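Local coordinates for protein type III restriction-modification enzyme EcoP15I Mod subunit (Escherichia coli, PDB 4ZCF) that methylates one adenine on a single strand of its asymmetric DNA recognition site, 5'-CAGCAG-3', using S-adenosyl-L-methionine, and joins the Res subunit for DNA restriction, at residues A[274-279]-A[290-295]; A[304-309]-A[377-382]; A[384-389]-A[427-432]. All blocks are in the same frame, centred on the assembly; numbering follows the deposited sequence.

Contact 1. Residues A[274-279]-A[290-295]; sequences EEFASK and TQWFRE
Phe-276 and Trp-292 meet as an offset edge-to-face pair, the edge of the phenyl ring directed at the face of the indole. The planes stand 72° apart, and the centroids of the phenyl ring and of the five-membered indole ring are 5.6 Å apart. The closest approach falls on the near rim of the indole and the methylene that carries it. Phe-276 CZ lies 3.5 Å from Trp-292 CB, which sits at the edge of the phenyl ring and near its plane, while Phe-276 CE2 is 3.9 Å from Trp-292 CG. The outer phenyl atoms therefore wedge against the root of the tryptophan side chain, and the six-membered half of the indole extends beyond them.

The first torsions explain this placement. In Phe-276, CG is opposite the carbonyl carbon and beside the backbone N (chi1 -85°), which sends the ring out across the space between the helices. In Trp-292, chi1 of 179° puts CG opposite the backbone N, and the indole turns across the approaching phenyl edge. The backbones stay well apart, with 10.0 Å between the CA atoms of Phe-276 and Trp-292, and the two aromatic side chains bridge that distance.

The pair belongs to a wider cluster. Phe-276 also rests on Leu-285, Lys-288 and Tyr-289, whereas Trp-292 stacks with His-296 one turn further on and packs against Leu-346 of the second subunit. The indole is thus part of the dimer interface as well as of the helix contact. The nearest atoms lie about 6 Å from the bound nucleic acid. The arrangement is that of two consecutive helices, 264-279 and 283-296, joined by a short connection and in contact through an aromatic pair, beside the DNA in what is probably the target recognition region of the methylase.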
loop_
_atom_site.group_PDB
_atom_site.type_symbol
_atom_site.label_atom_id
_atom_site.label_comp_id
_atom_site.label_asym_id
_atom_site.label_seq_id
_atom_site.Cartn_x
_atom_site.Cartn_y
_atom_site.Cartn_z
ATOM N N GLU A 274 -16.911 -38.379 -9.897
ATOM C CA GLU A 274 -18.337 -38.670 -10.049
ATOM C C GLU A 274 -18.603 -39.653 -11.208
ATOM O O GLU A 274 -19.483 -40.499 -11.070
ATOM C CB GLU A 274 -19.142 -37.378 -10.251
ATOM C CG GLU A 274 -19.236 -36.472 -9.031
ATOM C CD GLU A 274 -19.945 -35.149 -9.271
ATOM O OE1 GLU A 274 -20.117 -34.755 -10.449
ATOM O OE2 GLU A 274 -20.323 -34.498 -8.270
ATOM N N GLU A 275 -17.846 -39.546 -12.335
ATOM C CA GLU A 275 -17.957 -40.438 -13.499
ATOM C C GLU A 275 -17.658 -41.879 -13.071
ATOM O O GLU A 275 -18.438 -42.772 -13.394
ATOM C CB GLU A 275 -17.008 -40.003 -14.638
ATOM C CG GLU A 275 -17.380 -40.558 -16.010
ATOM C CD GLU A 275 -16.283 -40.642 -17.063
ATOM O OE1 GLU A 275 -16.622 -40.586 -18.268
ATOM O OE2 GLU A 275 -15.097 -40.811 -16.693
ATOM N N PHE A 276 -16.560 -42.094 -12.311
ATOM C CA PHE A 276 -16.189 -43.412 -11.796
ATOM C C PHE A 276 -17.174 -43.869 -10.734
ATOM O O PHE A 276 -17.502 -45.054 -10.704
ATOM C CB PHE A 276 -14.773 -43.415 -11.198
ATOM C CG PHE A 276 -13.643 -43.635 -12.165
ATOM C CD1 PHE A 276 -13.473 -44.861 -12.793
ATOM C CD2 PHE A 276 -12.705 -42.640 -12.400
ATOM C CE1 PHE A 276 -12.410 -45.073 -13.675
ATOM C CE2 PHE A 276 -11.640 -42.853 -13.281
ATOM C CZ PHE A 276 -11.503 -44.066 -13.915
ATOM N N ALA A 277 -17.632 -42.940 -9.852
ATOM C CA ALA A 277 -18.581 -43.225 -8.760
ATOM C C ALA A 277 -19.951 -43.762 -9.239
ATOM O O ALA A 277 -20.569 -44.578 -8.550
ATOM C CB ALA A 277 -18.767 -41.994 -7.882
ATOM N N SER A 278 -20.406 -43.313 -10.417
ATOM C CA SER A 278 -21.667 -43.731 -11.021
ATOM C C SER A 278 -21.539 -45.103 -11.741
ATOM O O SER A 278 -22.536 -45.802 -11.919
ATOM C CB SER A 278 -22.144 -42.658 -11.995
ATOM N N LYS A 279 -20.320 -45.485 -12.136
ATOM C CA LYS A 279 -20.072 -46.725 -12.876
ATOM C C LYS A 279 -19.514 -47.884 -12.055
ATOM O O LYS A 279 -19.640 -49.031 -12.488
ATOM C CB LYS A 279 -19.211 -46.459 -14.131
ATOM C CG LYS A 279 -19.969 -45.719 -15.227
ATOM C CD LYS A 279 -19.038 -45.096 -16.251
ATOM C CE LYS A 279 -19.772 -44.227 -17.248
ATOM N NZ LYS A 279 -20.129 -42.897 -16.682
ATOM N N THR A 290 -7.206 -46.323 -9.406
ATOM C CA THR A 290 -5.735 -46.469 -9.359
ATOM C C THR A 290 -5.153 -46.656 -10.780
ATOM O O THR A 290 -4.056 -46.183 -11.061
ATOM C CB THR A 290 -5.311 -47.578 -8.367
ATOM O OG1 THR A 290 -5.779 -47.242 -7.062
ATOM C CG2 THR A 290 -3.810 -47.775 -8.302
ATOM N N GLN A 291 -5.919 -47.300 -11.672
ATOM C CA GLN A 291 -5.555 -47.543 -13.065
ATOM C C GLN A 291 -5.465 -46.208 -13.843
ATOM O O GLN A 291 -4.423 -45.914 -14.428
ATOM C CB GLN A 291 -6.556 -48.525 -13.714
ATOM C CG GLN A 291 -6.125 -49.064 -15.077
ATOM C CD GLN A 291 -7.167 -49.930 -15.761
ATOM O OE1 GLN A 291 -7.874 -50.745 -15.139
ATOM N NE2 GLN A 291 -7.240 -49.815 -17.082
ATOM N N TRP A 292 -6.542 -45.406 -13.826
ATOM C CA TRP A 292 -6.600 -44.103 -14.490
ATOM C C TRP A 292 -5.657 -43.117 -13.799
ATOM O O TRP A 292 -5.077 -42.272 -14.486
ATOM C CB TRP A 292 -8.038 -43.571 -14.499
ATOM C CG TRP A 292 -8.217 -42.214 -15.130
ATOM C CD1 TRP A 292 -8.609 -41.943 -16.411
ATOM C CD2 TRP A 292 -8.088 -40.945 -14.472
ATOM N NE1 TRP A 292 -8.731 -40.586 -16.592
ATOM C CE2 TRP A 292 -8.407 -39.949 -15.419
ATOM C CE3 TRP A 292 -7.695 -40.553 -13.178
ATOM C CZ2 TRP A 292 -8.318 -38.585 -15.119
ATOM C CZ3 TRP A 292 -7.606 -39.205 -12.885
ATOM C CH2 TRP A 292 -7.928 -38.238 -13.840
ATOM N N PHE A 293 -5.536 -43.205 -12.439
ATOM C CA PHE A 293 -4.636 -42.368 -11.664
ATOM C C PHE A 293 -3.172 -42.678 -12.009
ATOM O O PHE A 293 -2.438 -41.740 -12.355
ATOM C CB PHE A 293 -4.902 -42.468 -10.156
ATOM C CG PHE A 293 -4.067 -41.515 -9.337
ATOM C CD1 PHE A 293 -4.413 -40.169 -9.235
ATOM C CD2 PHE A 293 -2.935 -41.959 -8.667
ATOM C CE1 PHE A 293 -3.652 -39.291 -8.453
ATOM C CE2 PHE A 293 -2.177 -41.083 -7.882
ATOM C CZ PHE A 293 -2.543 -39.758 -7.781
ATOM N N ARG A 294 -2.757 -43.983 -11.969
ATOM C CA ARG A 294 -1.383 -44.403 -12.307
ATOM C C ARG A 294 -0.894 -43.841 -13.649
ATOM O O ARG A 294 0.239 -43.374 -13.724
ATOM C CB ARG A 294 -1.242 -45.918 -12.279
ATOM N N GLU A 295 -1.775 -43.797 -14.663
ATOM C CA GLU A 295 -1.469 -43.255 -15.992
ATOM C C GLU A 295 -1.496 -41.707 -16.119
ATOM O O GLU A 295 -0.670 -41.146 -16.844
ATOM C CB GLU A 295 -2.382 -43.891 -17.050
ATOM C CG GLU A 295 -1.665 -44.161 -18.365
ATOM C CD GLU A 295 -2.356 -43.707 -19.639
ATOM O OE1 GLU A 295 -3.562 -43.360 -19.592
ATOM O OE2 GLU A 295 -1.687 -43.716 -20.697
#

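Contact 2. Residues A[304-309]-A[377-382]; sequences DRYKYI and LKVYAK. With nucleotides of chain E.
Tyr-306 packs on Val-379 and Ala-381 along one side of its ring and donates its hydroxyl hydrogen to a DNA phosphate, while the residue just before it reads a guanine. This is a major-groove recognition loop with a bidentate arginine-guanine contact, set at the edge of a small antiparallel sheet. The loop 304-307 leads into strand 308-310, and the Tyr-306 side chain reaches across strand 313-318, touching Ile-314 and Thr-316, to the end of strand 376-380.

Within the protein, the CD2-CE2 side of the tyrosine meets both side chains and backbone of 379-381. CD2 of Tyr-306 is 3.7 Å from Ala-381 CB, and CE2 of Tyr-306 lies 3.4 Å from the carbonyl O of Val-379. The branch of Val-379 that meets the phenol is CG1, opposite the backbone N at chi1 169°, 3.4 Å from Tyr-306 OH. Tyr-306 is also the centre of an inverse gamma turn. Arg-305 goes to a base and Tyr-306 to a phosphate of the same DNA strand.

Arg-305 is extended from CG to NE and presents two nitrogens to the guanine of DG18 of chain E. NH1 of Arg-305 donates to O6 of DG18 over 2.6 Å at an almost straight 175°, and NH2 of Arg-305 donates to N7 of DG18 over 2.8 Å, more bent at 152°. Such a two-point grip on O6 and N7 is specific for guanine. One face of the guanidinium lies on the base of DT17 of chain E, whose C6 is 3.5 Å from CZ of Arg-305, so the preceding thymine backs the arginine. On the phosphate of DC16 of chain E, OP2 lies at the edge of the Tyr-306 ring and near its plane, accepting the bond from OH of Tyr-306 at 2.8 Å.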
loop_
_atom_site.group_PDB
_atom_site.type_symbol
_atom_site.label_atom_id
_atom_site.label_comp_id
_atom_site.label_asym_id
_atom_site.label_seq_id
_atom_site.Cartn_x
_atom_site.Cartn_y
_atom_site.Cartn_z
ATOM N N ASP A 304 -1.590 -34.167 -7.653
ATOM C CA ASP A 304 -0.957 -35.421 -8.095
ATOM C C ASP A 304 -0.809 -36.513 -7.035
ATOM O O ASP A 304 -0.292 -37.577 -7.351
ATOM C CB ASP A 304 0.402 -35.140 -8.760
ATOM C CG ASP A 304 1.390 -34.433 -7.858
ATOM O OD1 ASP A 304 1.340 -33.175 -7.787
ATOM O OD2 ASP A 304 2.217 -35.130 -7.226
ATOM N N ARG A 305 -1.225 -36.240 -5.785
ATOM C CA ARG A 305 -1.215 -37.175 -4.653
ATOM C C ARG A 305 -2.658 -37.444 -4.136
ATOM O O ARG A 305 -2.855 -37.879 -3.001
ATOM C CB ARG A 305 -0.268 -36.695 -3.545
ATOM C CG ARG A 305 1.191 -36.738 -3.939
ATOM C CD ARG A 305 2.104 -36.475 -2.727
ATOM N NE ARG A 305 3.455 -36.084 -3.159
ATOM C CZ ARG A 305 4.520 -35.989 -2.369
ATOM N NH1 ARG A 305 4.434 -36.309 -1.086
ATOM N NH2 ARG A 305 5.680 -35.570 -2.856
ATOM N N TYR A 306 -3.658 -37.193 -4.995
ATOM C CA TYR A 306 -5.063 -37.435 -4.701
ATOM C C TYR A 306 -5.378 -38.800 -5.281
ATOM O O TYR A 306 -6.164 -38.936 -6.220
ATOM C CB TYR A 306 -5.957 -36.283 -5.241
ATOM C CG TYR A 306 -6.005 -35.094 -4.296
ATOM C CD1 TYR A 306 -4.874 -34.298 -4.078
ATOM C CD2 TYR A 306 -7.146 -34.822 -3.546
ATOM C CE1 TYR A 306 -4.887 -33.252 -3.154
ATOM C CE2 TYR A 306 -7.174 -33.767 -2.630
ATOM C CZ TYR A 306 -6.049 -32.970 -2.460
ATOM O OH TYR A 306 -6.072 -31.936 -1.567
ATOM N N LYS A 307 -4.682 -39.821 -4.716
ATOM C CA LYS A 307 -4.686 -41.237 -5.087
ATOM C C LYS A 307 -5.907 -42.008 -4.650
ATOM O O LYS A 307 -6.235 -43.015 -5.296
ATOM C CB LYS A 307 -3.406 -41.946 -4.568
ATOM C CG LYS A 307 -3.240 -42.005 -3.039
ATOM C CD LYS A 307 -2.177 -43.023 -2.615
ATOM C CE LYS A 307 -1.215 -42.457 -1.592
ATOM N NZ LYS A 307 -1.038 -43.338 -0.401
ATOM N N TYR A 308 -6.535 -41.600 -3.521
ATOM C CA TYR A 308 -7.702 -42.286 -2.952
ATOM C C TYR A 308 -9.048 -41.843 -3.504
ATOM O O TYR A 308 -9.175 -40.722 -3.996
ATOM C CB TYR A 308 -7.724 -42.188 -1.424
ATOM C CG TYR A 308 -6.467 -42.629 -0.710
ATOM C CD1 TYR A 308 -6.073 -43.966 -0.708
ATOM C CD2 TYR A 308 -5.734 -41.734 0.061
ATOM C CE1 TYR A 308 -4.941 -44.386 -0.009
ATOM C CE2 TYR A 308 -4.607 -42.142 0.771
ATOM C CZ TYR A 308 -4.204 -43.467 0.722
ATOM O OH TYR A 308 -3.072 -43.864 1.402
ATOM N N ILE A 309 -10.060 -42.734 -3.398
ATOM C CA ILE A 309 -11.431 -42.484 -3.851
ATOM C C ILE A 309 -12.483 -43.295 -3.069
ATOM O O ILE A 309 -12.223 -44.426 -2.663
ATOM C CB ILE A 309 -11.592 -42.630 -5.408
ATOM C CG1 ILE A 309 -12.874 -41.908 -5.924
ATOM C CG2 ILE A 309 -11.505 -44.094 -5.858
ATOM C CD1 ILE A 309 -13.340 -42.053 -7.505
ATOM N N LEU A 377 -5.023 -36.558 7.536
ATOM C CA LEU A 377 -6.310 -35.882 7.410
ATOM C C LEU A 377 -6.946 -36.163 6.043
ATOM O O LEU A 377 -6.294 -36.015 5.006
ATOM C CB LEU A 377 -6.128 -34.377 7.602
ATOM C CG LEU A 377 -6.024 -33.914 9.024
ATOM C CD1 LEU A 377 -5.078 -32.734 9.130
ATOM C CD2 LEU A 377 -7.404 -33.557 9.569
ATOM N N LYS A 378 -8.204 -36.585 6.039
ATOM C CA LYS A 378 -8.923 -36.850 4.796
ATOM C C LYS A 378 -9.335 -35.505 4.194
ATOM O O LYS A 378 -10.037 -34.694 4.828
ATOM C CB LYS A 378 -10.119 -37.773 5.052
ATOM C CG LYS A 378 -10.723 -38.382 3.806
ATOM C CD LYS A 378 -11.628 -39.502 4.195
ATOM C CE LYS A 378 -12.603 -39.874 3.116
ATOM N NZ LYS A 378 -13.397 -41.096 3.475
ATOM N N VAL A 379 -8.805 -35.241 2.996
ATOM C CA VAL A 379 -9.025 -33.992 2.267
ATOM C C VAL A 379 -9.430 -34.349 0.846
ATOM O O VAL A 379 -8.652 -34.985 0.149
ATOM C CB VAL A 379 -7.759 -33.068 2.335
ATOM C CG1 VAL A 379 -7.859 -31.893 1.367
ATOM C CG2 VAL A 379 -7.504 -32.570 3.762
ATOM N N TYR A 380 -10.657 -33.945 0.437
ATOM C CA TYR A 380 -11.253 -34.170 -0.889
ATOM C C TYR A 380 -10.882 -33.093 -1.891
ATOM O O TYR A 380 -10.933 -31.908 -1.574
ATOM C CB TYR A 380 -12.782 -34.212 -0.783
ATOM C CG TYR A 380 -13.343 -35.498 -0.227
ATOM C CD1 TYR A 380 -13.515 -35.673 1.145
ATOM C CD2 TYR A 380 -13.762 -36.521 -1.073
ATOM C CE1 TYR A 380 -14.078 -36.840 1.660
ATOM C CE2 TYR A 380 -14.298 -37.705 -0.568
ATOM C CZ TYR A 380 -14.477 -37.851 0.796
ATOM O OH TYR A 380 -15.032 -39.009 1.290
ATOM N N ALA A 381 -10.610 -33.509 -3.124
ATOM C CA ALA A 381 -10.257 -32.665 -4.262
ATOM C C ALA A 381 -11.259 -31.516 -4.573
ATOM O O ALA A 381 -10.859 -30.487 -5.125
ATOM C CB ALA A 381 -10.074 -33.536 -5.491
ATOM N N LYS A 382 -12.557 -31.712 -4.256
ATOM C CA LYS A 382 -13.631 -30.745 -4.494
ATOM C C LYS A 382 -13.461 -29.509 -3.614
ATOM O O LYS A 382 -13.902 -28.419 -4.000
ATOM C CB LYS A 382 -15.017 -31.388 -4.268
ATOM C CG LYS A 382 -15.264 -31.942 -2.862
ATOM C CD LYS A 382 -16.658 -32.514 -2.758
ATOM C CE LYS A 382 -16.879 -33.376 -1.533
ATOM N NZ LYS A 382 -16.767 -32.598 -0.270
ATOM P P DT E 17 3.037 -29.345 -4.882
ATOM O OP1 DT E 17 3.645 -28.283 -5.718
ATOM O OP2 DT E 17 2.645 -30.647 -5.483
ATOM O "O5'" DT E 17 4.106 -29.707 -3.730
ATOM C "C5'" DT E 17 5.211 -28.908 -3.262
ATOM C "C4'" DT E 17 6.400 -29.798 -2.940
ATOM O "O4'" DT E 17 6.300 -30.411 -1.641
ATOM C "C3'" DT E 17 6.735 -30.968 -3.868
ATOM O "O3'" DT E 17 8.132 -31.160 -3.758
ATOM C "C2'" DT E 17 6.010 -32.166 -3.238
ATOM C "C1'" DT E 17 6.156 -31.817 -1.758
ATOM N N1 DT E 17 5.169 -32.346 -0.754
ATOM C C2 DT E 17 5.677 -32.547 0.509
ATOM O O2 DT E 17 6.843 -32.261 0.801
ATOM N N3 DT E 17 4.790 -33.129 1.395
ATOM C C4 DT E 17 3.466 -33.469 1.159
ATOM O O4 DT E 17 2.752 -33.885 2.085
ATOM C C5 DT E 17 3.024 -33.275 -0.195
ATOM C C7 DT E 17 1.604 -33.586 -0.534
ATOM C C6 DT E 17 3.885 -32.756 -1.091
ATOM P P DG E 18 9.146 -31.234 -4.965
ATOM O OP1 DG E 18 9.368 -29.862 -5.469
ATOM O OP2 DG E 18 8.780 -32.392 -5.806
ATOM O "O5'" DG E 18 10.483 -31.679 -4.217
ATOM C "C5'" DG E 18 11.346 -30.822 -3.487
ATOM C "C4'" DG E 18 12.272 -31.672 -2.643
ATOM O "O4'" DG E 18 11.512 -32.378 -1.616
ATOM C "C3'" DG E 18 12.995 -32.748 -3.416
ATOM O "O3'" DG E 18 14.377 -32.674 -3.016
ATOM C "C2'" DG E 18 12.273 -34.064 -3.056
ATOM C "C1'" DG E 18 11.669 -33.785 -1.676
ATOM N N9 DG E 18 10.331 -34.315 -1.415
ATOM C C8 DG E 18 9.260 -34.273 -2.268
ATOM N N7 DG E 18 8.144 -34.739 -1.773
ATOM C C5 DG E 18 8.489 -35.091 -0.485
ATOM C C6 DG E 18 7.678 -35.667 0.529
ATOM O O6 DG E 18 6.467 -35.991 0.471
ATOM N N1 DG E 18 8.415 -35.885 1.697
ATOM C C2 DG E 18 9.752 -35.603 1.862
ATOM N N2 DG E 18 10.274 -35.879 3.061
ATOM N N3 DG E 18 10.509 -35.052 0.921
ATOM C C4 DG E 18 9.823 -34.832 -0.239
ATOM P P DC E 16 -3.312 -29.527 -1.180
ATOM O OP1 DC E 16 -4.438 -28.617 -1.514
ATOM O OP2 DC E 16 -3.572 -30.954 -0.895
ATOM O "O5'" DC E 16 -2.200 -29.427 -2.336
ATOM C "C5'" DC E 16 -1.533 -28.212 -2.718
ATOM C "C4'" DC E 16 -0.012 -28.279 -2.611
ATOM O "O4'" DC E 16 0.419 -28.337 -1.235
ATOM C "C3'" DC E 16 0.775 -29.367 -3.339
ATOM O "O3'" DC E 16 1.861 -28.698 -4.020
ATOM C "C2'" DC E 16 1.252 -30.288 -2.210
ATOM C "C1'" DC E 16 1.486 -29.259 -1.108
ATOM N N1 DC E 16 1.589 -29.777 0.287
ATOM C C2 DC E 16 2.792 -29.580 0.998
ATOM O O2 DC E 16 3.750 -28.996 0.451
ATOM N N3 DC E 16 2.874 -30.079 2.281
ATOM C C4 DC E 16 1.840 -30.767 2.821
ATOM N N4 DC E 16 1.986 -31.230 4.062
ATOM C C5 DC E 16 0.610 -30.987 2.125
ATOM C C6 DC E 16 0.536 -30.462 0.877
#

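Contact 3. Residues A[384-389]-A[427-432]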
loop_
_atom_site.group_PDB
_atom_site.type_symbol
_atom_site.label_atom_id
_atom_site.label_comp_id
_atom_site.label_asym_id
_atom_site.label_seq_id
_atom_site.Cartn_x
_atom_site.Cartn_y
_atom_site.Cartn_z
ATOM N N TYR A 384 -10.595 -28.098 -2.860
ATOM C CA TYR A 384 -9.360 -27.450 -3.286
ATOM C C TYR A 384 -9.620 -26.011 -3.731
ATOM O O TYR A 384 -10.550 -25.735 -4.511
ATOM C CB TYR A 384 -8.642 -28.252 -4.392
ATOM C CG TYR A 384 -7.423 -27.551 -4.956
ATOM C CD1 TYR A 384 -6.268 -27.392 -4.191
ATOM C CD2 TYR A 384 -7.429 -27.026 -6.248
ATOM C CE1 TYR A 384 -5.157 -26.712 -4.689
ATOM C CE2 TYR A 384 -6.325 -26.336 -6.753
ATOM C CZ TYR A 384 -5.194 -26.176 -5.965
ATOM O OH TYR A 384 -4.100 -25.503 -6.452
ATOM N N LYS A 385 -8.786 -25.101 -3.213
ATOM C CA LYS A 385 -8.839 -23.670 -3.460
ATOM C C LYS A 385 -7.480 -23.242 -3.965
ATOM O O LYS A 385 -6.487 -23.549 -3.326
ATOM C CB LYS A 385 -9.254 -22.930 -2.181
ATOM C CG LYS A 385 -10.685 -23.294 -1.711
ATOM C CD LYS A 385 -11.516 -22.083 -1.257
ATOM C CE LYS A 385 -11.970 -21.151 -2.367
ATOM N NZ LYS A 385 -12.927 -20.116 -1.884
ATOM N N GLN A 386 -7.421 -22.641 -5.165
ATOM C CA GLN A 386 -6.169 -22.257 -5.820
ATOM C C GLN A 386 -5.717 -20.912 -5.330
ATOM O O GLN A 386 -6.468 -19.940 -5.425
ATOM C CB GLN A 386 -6.337 -22.283 -7.360
ATOM C CG GLN A 386 -5.117 -21.876 -8.216
ATOM C CD GLN A 386 -3.964 -22.844 -8.182
ATOM O OE1 GLN A 386 -2.864 -22.520 -7.709
ATOM N NE2 GLN A 386 -4.171 -24.049 -8.705
ATOM N N LYS A 387 -4.493 -20.865 -4.790
ATOM C CA LYS A 387 -3.807 -19.669 -4.275
ATOM C C LYS A 387 -3.042 -18.931 -5.403
ATOM O O LYS A 387 -2.821 -19.487 -6.499
ATOM C CB LYS A 387 -2.786 -20.086 -3.187
ATOM C CG LYS A 387 -1.580 -20.841 -3.754
ATOM C CD LYS A 387 -0.638 -21.347 -2.709
ATOM C CE LYS A 387 0.626 -21.847 -3.351
ATOM N NZ LYS A 387 1.052 -23.159 -2.807
ATOM N N LEU A 388 -2.537 -17.721 -5.088
ATOM C CA LEU A 388 -1.698 -17.008 -6.027
ATOM C C LEU A 388 -0.234 -17.242 -5.623
ATOM O O LEU A 388 0.234 -16.657 -4.664
ATOM C CB LEU A 388 -2.062 -15.510 -6.047
ATOM C CG LEU A 388 -1.204 -14.538 -6.869
ATOM C CD1 LEU A 388 -1.173 -14.917 -8.367
ATOM C CD2 LEU A 388 -1.701 -13.152 -6.693
ATOM N N SER A 389 0.468 -18.134 -6.330
ATOM C CA SER A 389 1.886 -18.383 -6.089
ATOM C C SER A 389 2.715 -17.146 -6.576
ATOM O O SER A 389 2.302 -16.482 -7.521
ATOM C CB SER A 389 2.332 -19.683 -6.749
ATOM O OG SER A 389 3.746 -19.695 -6.936
ATOM N N ILE A 427 -6.860 -10.518 -12.251
ATOM C CA ILE A 427 -8.222 -9.963 -12.170
ATOM C C ILE A 427 -9.129 -10.936 -11.390
ATOM O O ILE A 427 -9.824 -10.510 -10.462
ATOM C CB ILE A 427 -8.809 -9.536 -13.539
ATOM C CG1 ILE A 427 -7.976 -8.385 -14.158
ATOM C CG2 ILE A 427 -10.290 -9.138 -13.388
ATOM C CD1 ILE A 427 -8.327 -7.991 -15.589
ATOM N N SER A 428 -9.057 -12.239 -11.703
ATOM C CA SER A 428 -9.833 -13.260 -10.979
ATOM C C SER A 428 -9.526 -13.277 -9.474
ATOM O O SER A 428 -10.464 -13.413 -8.693
ATOM C CB SER A 428 -9.624 -14.650 -11.576
ATOM O OG SER A 428 -10.006 -14.713 -12.940
ATOM N N PHE A 429 -8.223 -13.168 -9.067
ATOM C CA PHE A 429 -7.829 -13.172 -7.637
ATOM C C PHE A 429 -8.266 -11.902 -6.911
ATOM O O PHE A 429 -9.007 -12.008 -5.919
ATOM C CB PHE A 429 -6.311 -13.392 -7.439
ATOM C CG PHE A 429 -5.860 -14.819 -7.621
ATOM C CD1 PHE A 429 -6.308 -15.821 -6.770
ATOM C CD2 PHE A 429 -5.018 -15.168 -8.669
ATOM C CE1 PHE A 429 -5.929 -17.147 -6.966
ATOM C CE2 PHE A 429 -4.661 -16.504 -8.890
ATOM C CZ PHE A 429 -5.099 -17.483 -8.023
ATOM N N ALA A 430 -7.801 -10.706 -7.397
ATOM C CA ALA A 430 -8.096 -9.422 -6.748
ATOM C C ALA A 430 -9.581 -9.141 -6.646
ATOM O O ALA A 430 -10.087 -8.911 -5.542
ATOM C CB ALA A 430 -7.357 -8.275 -7.429
ATOM N N CYS A 431 -10.286 -9.231 -7.778
ATOM C CA CYS A 431 -11.727 -9.018 -7.866
ATOM C C CYS A 431 -12.417 -10.369 -7.709
ATOM O O CYS A 431 -11.823 -11.389 -8.039
ATOM C CB CYS A 431 -12.061 -8.387 -9.211
ATOM S SG CYS A 431 -11.173 -6.849 -9.559
ATOM N N ASP A 432 -13.650 -10.424 -7.254
ATOM C CA ASP A 432 -14.226 -11.776 -7.179
ATOM C C ASP A 432 -15.520 -11.898 -8.005
ATOM O O ASP A 432 -16.600 -12.120 -7.448
ATOM C CB ASP A 432 -14.364 -12.261 -5.722
ATOM C CG ASP A 432 -14.130 -13.752 -5.526
ATOM O OD1 ASP A 432 -13.017 -14.229 -5.858
ATOM O OD2 ASP A 432 -15.039 -14.432 -4.989
#
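Chi1 of 174° in Leu-388 sets CG opposite the backbone N, and chi1 of -77° in Phe-429 sets CG opposite the carbonyl carbon; with these torsions the leucine side chain lies over one face of the phenyl ring. The CH-pi geometry is nearly central: CB of Leu-388 is 3.9 Å from the ring centroid of Phe-429 and only 9° off the ring normal. CD1 of Leu-388 extends the same cover toward the flank, 3.9 Å from CD2 of Phe-429.

Main-chain oxygens come in elsewhere. At the edge, near the ring plane, O of Gln-386 lies 3.2 Å from CE1 of Phe-429, and O of Lys-387 approaches CZ of Phe-429 obliquely at 3.4 Å.

Around the contact, Ile-427 and Ala-430 of helix 420-430 pack on Met-119 of central strand 117-122, while Leu-388 and Ser-389 pair in parallel with a strand of the second subunit. CB of Lys-387 is directed away from the helix; its NZ hydrogen-bonds to Asn-232 OD1 and forms a salt bridge with Glu-240 of that subunit. Phe-429 thus ties the catalytic-domain helix to an interface strand through apolar cover on its face and, at CE1, the Gln-386 oxygen, whose partial negative charge would suit a weakly positive ring hydrogen.

In the fold
All three contacts lie within the DNA methylase family region and follow in series along the chain. Contacts 1 and 2 are neighbours, their centres 13 Å apart: helix 283-296 leads on to strand 308-310, and Phe-293 packs on the backbone of Asp-304 and Tyr-306. Together they form an outlying unit, consistent with the target recognition domain. Contact 3 lies 21 Å from contact 2 and 28 Å from contact 1, between centres, beside the large mixed sheet. Segment 377-382 runs almost directly into 384-389, so the chain leaves the sheet behind the DNA-reading loop and returns to the methylase core. Contacts 1 and 3 both touch the second subunit, so both the probable recognition region and the core take part in the dimer interface.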